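Local coordinates for chitin binding protein (Enterococcus faecalis, PDB 4A02) that uses a copper centre to cleave the glycosidic bonds of crystalline alpha- and beta-chitin oxidatively, working in synergy with a chitinase, at residues Q104-I108 with K109-K113. Sequence-based numbering, arbitrary orientation.
Sequences QPLDI and KNFDK
Between Asp107 and Phe111 the backbone makes one turn of 3-10 helix, with Asn110 N bonded to Asp107 O (2.9 Å) and Phe111 N to Ile108 O (3.0 Å), before the chain straightens into strand 111-120. The side chain of Asp107 reaches forward over the first residues of the turn: with CG anti to the backbone N (chi1 -176°), OD1 accepts a nearly straight bond from Lys109 N at 3.0 Å, the donor approaching from above the carboxylate plane. The extended chain of Lys109 then runs beside the same carboxylate, its CE 3.2 Å from Asp107 OD2, while the ammonium makes a long salt bridge, NZ to OD2 4.0 Å. Here is a compact example of an Asx turn, an aspartate carboxylate accepting the N-H two residues ahead, at the start of a 3-10 turn where a long loop enters a strand of the LPMO beta-sandwich, away from the copper site. On another flank a water accepts from both Asp107 N and Asn110 ND2, bridging the Asn110 side-chain amide to the Asp107 backbone. The Phe111 ring folds back against the turn. Ile108 CD1 lies over one face, offset toward the rim and 4.0 Å from Phe111 CG, whereas Asp107 O meets the ring edge in plane, 3.3 Å from Phe111 CD1. Leu106 CD2 comes obliquely to CZ, and Tyr94 and Thr96 of strand 88-96 also pack against this buried ring.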
ATOM      1  N   GLN A 104       7.353 -13.218   8.672  1.00  8.15           N
ATOM      2  CA  GLN A 104       8.649 -12.619   8.638  1.00  8.65           C
ATOM      3  C   GLN A 104       8.540 -11.198   8.061  1.00  8.00           C
ATOM      4  O   GLN A 104       7.606 -10.902   7.307  1.00  8.11           O
ATOM      5  CB  GLN A 104       9.626 -13.413   7.772  1.00  9.35           C
ATOM      6  CG  GLN A 104       9.988 -14.747   8.356  1.00 11.53           C
ATOM      7  CD  GLN A 104      10.924 -15.559   7.520  1.00 14.07           C
ATOM      8  OE1 GLN A 104      11.105 -15.340   6.291  1.00 17.79           O
ATOM      9  NE2 GLN A 104      11.588 -16.518   8.106  1.00 18.69           N
ATOM     10  N   PRO A 105       9.508 -10.342   8.353  1.00  9.20           N
ATOM     11  CA  PRO A 105       9.449  -8.971   7.850  1.00  9.33           C
ATOM     12  C   PRO A 105       9.378  -8.940   6.313  1.00  8.38           C
ATOM     13  O   PRO A 105       9.986  -9.741   5.597  1.00  9.68           O
ATOM     14  CB  PRO A 105      10.767  -8.371   8.388  1.00 11.21           C
ATOM     15  CG  PRO A 105      11.070  -9.163   9.606  1.00 12.62           C
ATOM     16  CD  PRO A 105      10.691 -10.584   9.247  1.00  9.97           C
ATOM     17  N   LEU A 106       8.662  -7.941   5.796  1.00  7.83           N
ATOM     18  CA  LEU A 106       8.499  -7.767   4.375  1.00  7.22           C
ATOM     19  C   LEU A 106       9.797  -7.345   3.707  1.00  7.70           C
ATOM     20  O   LEU A 106      10.487  -6.458   4.139  1.00  9.43           O
ATOM     21  CB  LEU A 106       7.421  -6.737   4.064  1.00  7.09           C
ATOM     22  CG  LEU A 106       6.011  -7.092   4.489  1.00  7.26           C
ATOM     23  CD1 LEU A 106       5.073  -5.902   4.266  1.00  7.85           C
ATOM     24  CD2 LEU A 106       5.462  -8.322   3.778  1.00  8.56           C
ATOM     25  N   ASP A 107      10.082  -7.961   2.551  1.00  7.88           N
ATOM     26  CA  ASP A 107      11.264  -7.705   1.764  1.00  8.16           C
ATOM     27  C   ASP A 107      10.824  -7.579   0.312  1.00  7.56           C
ATOM     28  O   ASP A 107      10.151  -8.464  -0.192  1.00  7.94           O
ATOM     29  CB  ASP A 107      12.266  -8.839   1.964  1.00  9.68           C
ATOM     30  CG  ASP A 107      13.591  -8.656   1.262  1.00 11.48           C
ATOM     31  OD1 ASP A 107      13.671  -7.969   0.227  1.00 10.92           O
ATOM     32  OD2 ASP A 107      14.583  -9.270   1.788  1.00 15.54           O
ATOM     33  N   ILE A 108      11.161  -6.468  -0.350  1.00  8.12           N
ATOM     34  CA  ILE A 108      10.705  -6.236  -1.714  1.00  8.12           C
ATOM     35  C   ILE A 108      11.187  -7.315  -2.676  1.00  8.29           C
ATOM     36  O   ILE A 108      10.547  -7.502  -3.719  1.00  8.75           O
ATOM     37  CB  ILE A 108      11.062  -4.816  -2.193  1.00  9.12           C
ATOM     38  CG1 ILE A 108      10.186  -4.315  -3.340  1.00 10.11           C
ATOM     39  CG2 ILE A 108      12.560  -4.708  -2.521  1.00 11.09           C
ATOM     40  CD1 ILE A 108       8.748  -4.125  -3.003  1.00 10.28           C
ATOM     41  N   LYS A 109      12.251  -8.024  -2.362  1.00  8.97           N
ATOM     42  CA  LYS A 109      12.702  -9.092  -3.259  1.00 10.42           C
ATOM     43  C   LYS A 109      11.653 -10.176  -3.388  1.00  9.14           C
ATOM     44  O   LYS A 109      11.688 -10.959  -4.340  1.00 10.75           O
ATOM     45  CB  LYS A 109      14.004  -9.726  -2.735  1.00 12.28           C
ATOM     46  CG  LYS A 109      13.859 -10.728  -1.555  1.00 16.89           C
ATOM     47  CD  LYS A 109      15.201 -11.246  -1.014  1.00 20.63           C
ATOM     48  CE  LYS A 109      15.150 -12.059   0.251  1.00 18.50           C
ATOM     49  NZ  LYS A 109      16.319 -12.716   0.801  1.00 32.16           N
ATOM     50  N   ASN A 110      10.738 -10.278  -2.415  1.00  7.98           N
ATOM     51  CA  ASN A 110       9.683 -11.281  -2.405  1.00  7.98           C
ATOM     52  C   ASN A 110       8.427 -10.852  -3.147  1.00  7.71           C
ATOM     53  O   ASN A 110       7.408 -11.551  -3.050  1.00  9.14           O
ATOM     54  CB  ASN A 110       9.351 -11.664  -0.980  1.00  8.15           C
ATOM     55  CG  ASN A 110      10.509 -12.334  -0.298  1.00  9.39           C
ATOM     56  OD1 ASN A 110      11.254 -13.075  -0.908  1.00 10.57           O
ATOM     57  ND2 ASN A 110      10.673 -12.026   1.007  1.00 11.56           N
ATOM     58  N   PHE A 111       8.502  -9.748  -3.873  1.00  7.94           N
ATOM     59  CA  PHE A 111       7.411  -9.165  -4.639  1.00  7.63           C
ATOM     60  C   PHE A 111       7.758  -9.162  -6.125  1.00  8.06           C
ATOM     61  O   PHE A 111       8.931  -9.041  -6.489  1.00 10.26           O
ATOM     62  CB  PHE A 111       7.102  -7.743  -4.222  1.00  7.73           C
ATOM     63  CG  PHE A 111       6.588  -7.493  -2.832  1.00  7.09           C
ATOM     64  CD1 PHE A 111       7.309  -7.747  -1.699  1.00  7.10           C
ATOM     65  CD2 PHE A 111       5.315  -6.923  -2.671  1.00  7.03           C
ATOM     66  CE1 PHE A 111       6.840  -7.427  -0.441  1.00  7.45           C
ATOM     67  CE2 PHE A 111       4.820  -6.619  -1.409  1.00  7.09           C
ATOM     68  CZ  PHE A 111       5.589  -6.880  -0.290  1.00  7.26           C
ATOM     69  N   ASP A 112       6.713  -9.186  -6.941  1.00  7.88           N
ATOM     70  CA  ASP A 112       6.793  -8.851  -8.361  1.00  8.22           C
ATOM     71  C   ASP A 112       6.163  -7.489  -8.571  1.00  7.44           C
ATOM     72  O   ASP A 112       5.114  -7.182  -8.000  1.00  8.33           O
ATOM     73  CB  ASP A 112       6.031  -9.860  -9.226  1.00  8.85           C
ATOM     74  CG  ASP A 112       6.622 -11.286  -9.192  1.00 10.03           C
ATOM     75  OD1 ASP A 112       7.849 -11.408  -9.068  1.00 15.02           O
ATOM     76  OD2 ASP A 112       5.834 -12.234  -9.279  1.00 10.45           O
ATOM     77  N   LYS A 113       6.735  -6.707  -9.482  1.00  7.94           N
ATOM     78  CA  LYS A 113       6.100  -5.484  -9.938  1.00  7.92           C
ATOM     79  C   LYS A 113       5.016  -5.801 -10.944  1.00  8.28           C
ATOM     80  O   LYS A 113       5.273  -6.577 -11.881  1.00 10.43           O
ATOM     81  CB  LYS A 113       7.123  -4.505 -10.543  1.00  9.40           C
ATOM     82  CG  LYS A 113       6.515  -3.140 -10.759  1.00  9.79           C
ATOM     83  CD  LYS A 113       7.539  -2.114 -11.194  1.00 11.25           C
ATOM     84  CE  LYS A 113       6.986  -0.728 -11.060  1.00 12.34           C
ATOM     85  NZ  LYS A 113       7.791   0.326 -11.678  1.00 16.01           N
TER
HETATM   86  O   HOH W   1       8.261 -10.500   2.211  1.00 11.26           O